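Lipid-transfer protein (Thermomonospora curvata, PDB 6OK1) is of unknown precise function but has the two-part fold of the thiolase superfamily. Local coordinates at residues G271-G274 with Q275-A279; T298-V301 with L302-L305; E32-L35 with A36-D40; V363-P366 with G367-N371. All coordinates share one frame; numbering follows the deposited sequence. Where two conformers were deposited one is given.

Contact 1: residues G271-G274 with Q275-A279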
loop_
_atom_site.group_PDB
_atom_site.type_symbol
_atom_site.label_atom_id
_atom_site.label_comp_id
_atom_site.label_asym_id
_atom_site.label_seq_id
_atom_site.Cartn_x
_atom_site.Cartn_y
_atom_site.Cartn_z
ATOM N N GLY A 271 -21.836 6.729 -3.368
ATOM C CA GLY A 271 -22.767 7.540 -2.601
ATOM C C GLY A 271 -22.163 8.010 -1.291
ATOM O O GLY A 271 -22.367 9.157 -0.877
ATOM N N LEU A 272 -21.395 7.137 -0.637
ATOM C CA LEU A 272 -20.762 7.479 0.632
ATOM C C LEU A 272 -19.678 8.528 0.434
ATOM O O LEU A 272 -19.542 9.451 1.246
ATOM C CB LEU A 272 -20.190 6.202 1.255
ATOM C CG LEU A 272 -19.319 6.347 2.482
ATOM C CD1 LEU A 272 -20.136 6.949 3.582
ATOM C CD2 LEU A 272 -18.853 4.940 2.877
ATOM N N VAL A 273 -18.877 8.396 -0.632
ATOM C CA VAL A 273 -17.956 9.471 -1.009
ATOM C C VAL A 273 -18.699 10.783 -1.186
ATOM O O VAL A 273 -18.315 11.815 -0.626
ATOM C CB VAL A 273 -17.211 9.096 -2.301
ATOM C CG1 VAL A 273 -16.552 10.297 -2.932
ATOM C CG2 VAL A 273 -16.183 8.010 -1.979
ATOM N N GLY A 274 -19.767 10.767 -1.973
ATOM C CA GLY A 274 -20.454 12.020 -2.272
ATOM C C GLY A 274 -21.029 12.687 -1.034
ATOM O O GLY A 274 -20.971 13.914 -0.890
ATOM N N GLN A 275 -21.619 11.894 -0.136
ATOM C CA GLN A 275 -22.174 12.453 1.093
ATOM C C GLN A 275 -21.113 13.226 1.867
ATOM O O GLN A 275 -21.374 14.334 2.370
ATOM C CB GLN A 275 -22.755 11.335 1.955
ATOM C CG GLN A 275 -23.989 10.697 1.361
ATOM C CD GLN A 275 -24.317 9.345 1.986
ATOM O OE1 GLN A 275 -23.769 8.973 3.032
ATOM N NE2 GLN A 275 -25.210 8.601 1.338
ATOM N N GLN A 276 -19.904 12.665 1.959
ATOM C CA GLN A 276 -18.826 13.330 2.665
ATOM C C GLN A 276 -18.373 14.579 1.923
ATOM O O GLN A 276 -18.083 15.606 2.551
ATOM C CB GLN A 276 -17.652 12.372 2.856
ATOM C CG GLN A 276 -17.955 11.239 3.758
ATOM C CD GLN A 276 -16.858 10.214 3.695
ATOM O OE1 GLN A 276 -15.857 10.335 4.388
ATOM N NE2 GLN A 276 -17.010 9.237 2.816
ATOM N N LEU A 277 -18.247 14.497 0.594
ATOM C CA LEU A 277 -17.805 15.657 -0.180
ATOM C C LEU A 277 -18.739 16.829 0.028
ATOM O O LEU A 277 -18.289 17.968 0.191
ATOM C CB LEU A 277 -17.752 15.345 -1.658
ATOM C CG LEU A 277 -16.762 14.268 -2.056
ATOM C CD1 LEU A 277 -16.865 14.007 -3.562
ATOM C CD2 LEU A 277 -15.362 14.714 -1.685
ATOM N N TYR A 278 -20.041 16.584 -0.037
ATOM C CA TYR A 278 -20.991 17.684 0.138
ATOM C C TYR A 278 -20.998 18.198 1.574
ATOM O O TYR A 278 -21.108 19.412 1.808
ATOM C CB TYR A 278 -22.386 17.235 -0.282
ATOM C CG TYR A 278 -22.501 16.946 -1.746
ATOM C CD1 TYR A 278 -22.027 17.851 -2.695
ATOM C CD2 TYR A 278 -23.053 15.750 -2.193
ATOM C CE1 TYR A 278 -22.108 17.589 -4.038
ATOM C CE2 TYR A 278 -23.148 15.480 -3.553
ATOM C CZ TYR A 278 -22.674 16.408 -4.467
ATOM O OH TYR A 278 -22.744 16.177 -5.814
ATOM N N ALA A 279 -20.914 17.304 2.555
ATOM C CA ALA A 279 -20.899 17.755 3.941
ATOM C C ALA A 279 -19.626 18.536 4.255
ATOM O O ALA A 279 -19.666 19.546 4.976
ATOM C CB ALA A 279 -21.047 16.568 4.883
#
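Within helix 268-281, which packs against the central sheet of the thiolase-type fold, Leu272 and Gln276 meet one turn apart through an amide that folds back on the backbone. Gln276 NE2 donates to Leu272 O over 3.0 Å, nearly straight at 169°. The oxygen lies in the plane of the glutamine amide, yet the NE2 comes from above the plane of the Leu272 carbonyl. The backbone bond from Gln276 N to the same oxygen is weak at 3.3 Å, so the side chain supplements it. With CG set beside its own backbone N (chi1 -66°), the glutamine chain runs back along the helix, and NE2 also bonds Gln247 O. That second acceptor ties the helix to strand 240-248.

On the sheet-facing side, Val273 and Leu277 lie side by side and point the same way, CG1 of Val273 touching CD1 of Leu277 at 3.8 Å. Branched apolar residues suit this face, where Leu277 packs on Ala246, Leu373 and Ile386. Tyr278 CD2 comes within 3.1 Å of Gly274 O, the carbonyl that also accepts from Tyr278 N at 3.0 Å. The phenol reaches Leu308 O through OH, while Leu272 packs on Leu73 of a second subunit.

Contact 2: residues T298-V301 with L302-L305; sequences TPLV and LPQL
Hydrogen bonds from Gln304 to Leu300 join a type I beta turn, Thr298 to Val301, to the first turn of helix 301-307. Leu300 O accepts from Gln304 N at 3.3 Å and from Gln304 NE2 at 3.3 Å, the two donors coming from opposite faces of the carbonyl plane. The side-chain bond is bent, 149° at the hydrogen, although the oxygen lies close to the plane of the glutamine amide. Setting CG beside the backbone N, at chi1 -78°, directs the amide back to this carbonyl. A backbone bond from Leu302 N to Pro299 O, 3.3 Å long, bridges the turn and the helix, and Leu305 N donates to Val301 O at 3.2 Å. Pro303 has no N-H to give; its ring carbon CD lies 3.3 Å from Pro299 O instead, and a place in the first turn of a helix asks little of that hydrogen.

Apolar packing completes the contact. Leu300 CD2 lies 4.1 Å from Pro303 CG, and Leu302 and Leu305 both pack on helix 316-321.

Gln304 suits its buried place because its amide both donates and accepts: NE2 also bonds Tyr294 O and OE1 accepts from Thr375 OG1, satisfying both ends without a net charge.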
loop_
_atom_site.group_PDB
_atom_site.type_symbol
_atom_site.label_atom_id
_atom_site.label_comp_id
_atom_site.label_asym_id
_atom_site.label_seq_id
_atom_site.Cartn_x
_atom_site.Cartn_y
_atom_site.Cartn_z
ATOM N N THR A 298 -17.699 2.797 -19.761
ATOM C CA THR A 298 -18.781 3.768 -19.759
ATOM C C THR A 298 -19.957 3.495 -18.832
ATOM O O THR A 298 -20.583 4.451 -18.377
ATOM C CB THR A 298 -19.348 3.898 -21.165
ATOM O OG1 THR A 298 -19.729 2.594 -21.629
ATOM C CG2 THR A 298 -18.322 4.575 -22.100
ATOM N N PRO A 299 -20.378 2.244 -18.603
ATOM C CA PRO A 299 -21.710 2.072 -17.996
ATOM C C PRO A 299 -21.820 2.601 -16.590
ATOM O O PRO A 299 -22.911 3.022 -16.199
ATOM C CB PRO A 299 -21.932 0.561 -18.035
ATOM C CG PRO A 299 -21.050 0.096 -19.170
ATOM C CD PRO A 299 -19.835 0.964 -19.093
ATOM N N LEU A 300 -20.750 2.551 -15.795
ATOM C CA LEU A 300 -20.871 2.980 -14.413
ATOM C C LEU A 300 -20.859 4.492 -14.276
ATOM O O LEU A 300 -20.997 4.998 -13.165
ATOM C CB LEU A 300 -19.758 2.362 -13.556
ATOM C CG LEU A 300 -19.767 0.823 -13.522
ATOM C CD1 LEU A 300 -18.653 0.242 -12.643
ATOM C CD2 LEU A 300 -21.100 0.291 -13.055
ATOM N N VAL A 301 -20.727 5.223 -15.380
ATOM C CA VAL A 301 -20.928 6.667 -15.301
ATOM C C VAL A 301 -22.362 6.980 -14.923
ATOM O O VAL A 301 -22.622 7.968 -14.224
ATOM C CB VAL A 301 -20.522 7.329 -16.625
ATOM C CG1 VAL A 301 -20.916 8.826 -16.641
ATOM C CG2 VAL A 301 -19.016 7.188 -16.837
ATOM N N LEU A 302 -23.328 6.152 -15.369
ATOM C CA LEU A 302 -24.723 6.453 -15.126
ATOM C C LEU A 302 -25.064 6.372 -13.631
ATOM O O LEU A 302 -25.586 7.340 -13.091
ATOM C CB LEU A 302 -25.627 5.556 -15.981
ATOM C CG LEU A 302 -25.872 6.039 -17.419
ATOM C CD1 LEU A 302 -24.610 5.927 -18.257
ATOM C CD2 LEU A 302 -26.968 5.240 -18.110
ATOM N N PRO A 303 -24.776 5.259 -12.952
ATOM C CA PRO A 303 -25.055 5.257 -11.501
ATOM C C PRO A 303 -24.222 6.264 -10.722
ATOM O O PRO A 303 -24.668 6.711 -9.660
ATOM C CB PRO A 303 -24.755 3.805 -11.089
ATOM C CG PRO A 303 -23.880 3.242 -12.214
ATOM C CD PRO A 303 -24.390 3.938 -13.449
ATOM N N GLN A 304 -23.041 6.656 -11.210
ATOM C CA GLN A 304 -22.298 7.708 -10.531
ATOM C C GLN A 304 -23.116 8.989 -10.467
ATOM O O GLN A 304 -23.191 9.638 -9.420
ATOM C CB GLN A 304 -20.980 7.980 -11.236
ATOM C CG GLN A 304 -19.898 6.973 -10.948
ATOM C CD GLN A 304 -18.618 7.423 -11.572
ATOM O OE1 GLN A 304 -17.949 8.333 -11.069
ATOM N NE2 GLN A 304 -18.305 6.850 -12.718
ATOM N N LEU A 305 -23.740 9.368 -11.583
ATOM C CA LEU A 305 -24.549 10.589 -11.581
ATOM C C LEU A 305 -25.669 10.504 -10.555
ATOM O O LEU A 305 -26.008 11.495 -9.882
ATOM C CB LEU A 305 -25.110 10.836 -12.986
ATOM C CG LEU A 305 -24.076 11.246 -14.044
ATOM C CD1 LEU A 305 -24.614 10.999 -15.451
ATOM C CD2 LEU A 305 -23.667 12.725 -13.847
#

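Contact 3: residues E32-L35 with A36-D40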
loop_
_atom_site.group_PDB
_atom_site.type_symbol
_atom_site.label_atom_id
_atom_site.label_comp_id
_atom_site.label_asym_id
_atom_site.label_seq_id
_atom_site.Cartn_x
_atom_site.Cartn_y
_atom_site.Cartn_z
ATOM N N GLU A 32 9.889 12.124 -14.025
ATOM C CA GLU A 32 9.570 13.230 -14.925
ATOM C C GLU A 32 8.303 13.956 -14.481
ATOM O O GLU A 32 8.275 15.188 -14.419
ATOM C CB GLU A 32 9.421 12.748 -16.367
ATOM C CG GLU A 32 10.727 12.363 -17.017
ATOM C CD GLU A 32 10.555 11.855 -18.434
ATOM O OE1 GLU A 32 9.532 12.192 -19.079
ATOM O OE2 GLU A 32 11.452 11.122 -18.902
ATOM N N ALA A 33 7.237 13.209 -14.205
ATOM C CA ALA A 33 5.969 13.834 -13.827
ATOM C C ALA A 33 6.106 14.596 -12.513
ATOM O O ALA A 33 5.597 15.716 -12.371
ATOM C CB ALA A 33 4.881 12.747 -13.727
ATOM N N VAL A 34 6.813 14.010 -11.549
ATOM C CA VAL A 34 6.975 14.632 -10.239
ATOM C C VAL A 34 7.750 15.939 -10.361
ATOM O O VAL A 34 7.340 16.970 -9.819
ATOM C CB VAL A 34 7.672 13.655 -9.286
ATOM C CG1 VAL A 34 8.214 14.340 -8.063
ATOM C CG2 VAL A 34 6.699 12.533 -8.891
ATOM N N LEU A 35 8.889 15.915 -11.059
ATOM C CA LEU A 35 9.637 17.160 -11.264
ATOM C C LEU A 35 8.809 18.199 -12.012
ATOM O O LEU A 35 8.905 19.402 -11.721
ATOM C CB LEU A 35 10.942 16.876 -12.013
ATOM C CG LEU A 35 12.002 16.174 -11.146
ATOM C CD1 LEU A 35 13.231 15.820 -11.979
ATOM C CD2 LEU A 35 12.429 17.027 -9.944
ATOM N N ALA A 36 8.018 17.768 -12.995
ATOM C CA ALA A 36 7.201 18.712 -13.754
ATOM C C ALA A 36 6.160 19.369 -12.861
ATOM O O ALA A 36 5.930 20.580 -12.957
ATOM C CB ALA A 36 6.540 18.009 -14.941
ATOM N N ALA A 37 5.540 18.594 -11.959
ATOM C CA ALA A 37 4.518 19.146 -11.067
ATOM C C ALA A 37 5.139 20.110 -10.058
ATOM O O ALA A 37 4.585 21.182 -9.784
ATOM C CB ALA A 37 3.778 18.020 -10.341
ATOM N N ILE A 38 6.313 19.758 -9.543
ATOM C CA ILE A 38 7.032 20.612 -8.607
ATOM C C ILE A 38 7.346 21.951 -9.264
ATOM O O ILE A 38 7.111 23.023 -8.689
ATOM C CB ILE A 38 8.308 19.892 -8.132
ATOM C CG1 ILE A 38 7.942 18.688 -7.235
ATOM C CG2 ILE A 38 9.247 20.842 -7.398
ATOM C CD1 ILE A 38 9.091 17.714 -6.947
ATOM N N ALA A 39 7.900 21.904 -10.475
ATOM C CA ALA A 39 8.204 23.136 -11.202
ATOM C C ALA A 39 6.934 23.925 -11.488
ATOM O O ALA A 39 6.932 25.160 -11.429
ATOM C CB ALA A 39 8.932 22.804 -12.499
ATOM N N ASP A 40 5.844 23.229 -11.795
ATOM C CA ASP A 40 4.582 23.902 -12.074
ATOM C C ASP A 40 4.082 24.663 -10.857
ATOM O O ASP A 40 3.429 25.702 -11.004
ATOM C CB ASP A 40 3.532 22.884 -12.513
ATOM C CG ASP A 40 2.281 23.536 -13.062
ATOM O OD1 ASP A 40 2.375 24.275 -14.063
ATOM O OD2 ASP A 40 1.195 23.306 -12.502
#
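Ala37 N donates to Ala33 O at 2.9 Å, one of four successive backbone bonds that carry helix 26-40 from 32-35 into 36-40. The next, from Ile38 N to Val34 O, measures 3.0 Å, and its two residues also make the main side-chain contact. Val34 and Ile38 lie side by side and point the same way, CG1 of Val34 touching CD1 of Ile38 at 3.7 Å. With Ile38 CG1 beside its own backbone N (chi1 -69°), that carbon is set 3.2 Å from Val34 O, and the extended second torsion (chi2 167°) carries CD1 on to the valine methyl. The result is an apolar ridge, one turn long, made by two beta-branched residues.

Ala33 and Ala37, spaced one turn apart, suit their places by being small: both meet Ala223, which is consistent with a close approach of the helix to strand 219-228. On the more open side of the helix, Ala36 CB lies 3.4 Å from Glu32 O.

Charged groups sit at the ends of the contact: Glu32 makes a salt bridge to Arg24, and Asp40, in the last turn, makes one to Arg359. Between them the helix lies on the central sheet, with Ala33, Val34 and Ala37 on Ala223 of strand 219-228, Val34 and Ile38 on Val106 of strand 104-112, and Ile38 also meeting Val48 in a loop.

Contact 4: residues V363-P366 with G367-N371; sequences VNQP and GDVTN
Pro366 is the centre of an inverse gamma turn, closed by a weak hydrogen bond from Gly367 N to Gln365 O at 3.1 Å, after which Gly367 takes a positive phi of 79°. At these backbone angles a CB would be jammed against Pro366 O, which explains the glycine.

The side chain of Gln365 reinforces the turn. Gln365 NE2 donates to Gly367 O over 2.9 Å, at 166°, with the oxygen close to the plane of the glutamine amide. The chain leaves with CG opposite the backbone N (chi1 -169°) and then bends at chi2, so the amide curls round to meet the carbonyl two residues on. Both ends of this amide have further partners: NE2 also bonds Leu357 O, and OE1 bonds Ser362 N. A flexible chain ending in a donor and an acceptor is well matched to such a place.

Beside this polar clasp, Pro366 and Val369 make the apolar part of the contact. Their side chains cross at about a right angle, and CG of Pro366 touches CG2 of Val369 at 3.6 Å. Val369 CG2 also lies 4.0 Å from Gln365 NE2.

The whole turn lies at the surface between helix 348-359 and strand 371-375. Leu357 O ties it back to that helix, Pro366 packs on Pro332, and Asn371 enters the strand, where its backbone pairs with Gly289.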
loop_
_atom_site.group_PDB
_atom_site.type_symbol
_atom_site.label_atom_id
_atom_site.label_comp_id
_atom_site.label_asym_id
_atom_site.label_seq_id
_atom_site.Cartn_x
_atom_site.Cartn_y
_atom_site.Cartn_z
ATOM N N VAL A 363 -8.410 22.859 -22.023
ATOM C CA VAL A 363 -8.540 22.990 -23.481
ATOM C C VAL A 363 -10.000 23.056 -23.910
ATOM O O VAL A 363 -10.299 23.559 -24.998
ATOM C CB VAL A 363 -7.811 21.843 -24.220
ATOM C CG1 VAL A 363 -6.332 21.839 -23.853
ATOM C CG2 VAL A 363 -8.473 20.477 -23.922
ATOM N N ASN A 364 -10.921 22.569 -23.074
ATOM C CA ASN A 364 -12.355 22.681 -23.315
ATOM C C ASN A 364 -13.035 23.388 -22.149
ATOM O O ASN A 364 -14.074 22.939 -21.659
ATOM C CB ASN A 364 -12.966 21.294 -23.535
ATOM C CG ASN A 364 -12.524 20.671 -24.841
ATOM O OD1 ASN A 364 -12.585 21.307 -25.892
ATOM N ND2 ASN A 364 -12.060 19.425 -24.784
ATOM N N GLN A 365 -12.454 24.493 -21.712
ATOM C CA GLN A 365 -12.996 25.258 -20.600
ATOM C C GLN A 365 -14.448 25.651 -20.878
ATOM O O GLN A 365 -14.715 26.342 -21.876
ATOM C CB GLN A 365 -12.146 26.498 -20.365
ATOM C CG GLN A 365 -12.453 27.225 -19.074
ATOM C CD GLN A 365 -12.002 26.472 -17.857
ATOM O OE1 GLN A 365 -10.975 25.790 -17.876
ATOM N NE2 GLN A 365 -12.758 26.615 -16.770
ATOM N N PRO A 366 -15.412 25.223 -20.044
ATOM C CA PRO A 366 -16.830 25.564 -20.241
ATOM C C PRO A 366 -17.194 26.878 -19.569
ATOM O O PRO A 366 -18.187 26.970 -18.840
ATOM C CB PRO A 366 -17.552 24.390 -19.592
ATOM C CG PRO A 366 -16.662 24.031 -18.442
ATOM C CD PRO A 366 -15.241 24.298 -18.912
ATOM N N GLY A 367 -16.375 27.885 -19.770
ATOM C CA GLY A 367 -16.534 29.124 -19.037
ATOM C C GLY A 367 -15.967 29.012 -17.632
ATOM O O GLY A 367 -15.227 28.085 -17.299
ATOM N N ASP A 368 -16.332 29.979 -16.796
ATOM C CA ASP A 368 -15.864 30.006 -15.417
ATOM C C ASP A 368 -16.475 28.850 -14.642
ATOM O O ASP A 368 -17.680 28.618 -14.704
ATOM C CB ASP A 368 -16.231 31.334 -14.756
ATOM C CG ASP A 368 -15.400 32.483 -15.271
ATOM O OD1 ASP A 368 -14.403 32.214 -15.967
ATOM O OD2 ASP A 368 -15.740 33.649 -14.981
ATOM N N VAL A 369 -15.646 28.114 -13.914
ATOM C CA VAL A 369 -16.122 26.984 -13.130
ATOM C C VAL A 369 -15.625 27.165 -11.706
ATOM O O VAL A 369 -14.411 27.182 -11.464
ATOM C CB VAL A 369 -15.642 25.643 -13.716
ATOM C CG1 VAL A 369 -16.001 24.483 -12.784
ATOM C CG2 VAL A 369 -16.240 25.421 -15.103
ATOM N N THR A 370 -16.557 27.247 -10.759
ATOM C CA THR A 370 -16.165 27.480 -9.376
ATOM C C THR A 370 -15.778 26.183 -8.686
ATOM O O THR A 370 -14.727 26.119 -8.046
ATOM C CB THR A 370 -17.296 28.179 -8.615
ATOM O OG1 THR A 370 -17.549 29.449 -9.220
ATOM C CG2 THR A 370 -16.926 28.415 -7.173
ATOM N N ASN A 371 -16.628 25.157 -8.791
ATOM C CA ASN A 371 -16.448 23.894 -8.074
ATOM C C ASN A 371 -16.519 22.720 -9.045
ATOM O O ASN A 371 -17.444 22.634 -9.865
ATOM C CB ASN A 371 -17.512 23.714 -6.994
ATOM C CG ASN A 371 -17.545 24.871 -6.012
ATOM O OD1 ASN A 371 -16.590 25.097 -5.263
ATOM N ND2 ASN A 371 -18.659 25.595 -5.994
#

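Overall arrangement
Contacts 1, 2 and 4 all belong to the C-terminal thiolase-like part of the chain, contact 3 to the N-terminal thiolase part. None touches another. Contacts 1 and 2 come closest, about 7 Å between nearest atoms and about 16 Å between centres; strand 371-375 relates them, since Leu373 meets the helix of contact 1 and Thr375 bonds Gln304 of contact 2. Contact 4 leads into that same strand, its nearest atoms about 8 Å from contact 1. Contacts 2 and 3 lie on opposite sides of the chain's centre, about 32 Å apart between centres. The sodium ion, bound at Val48, Ile70 and Glu72, is near contact 3, about 9 Å from the Ile38 side chain.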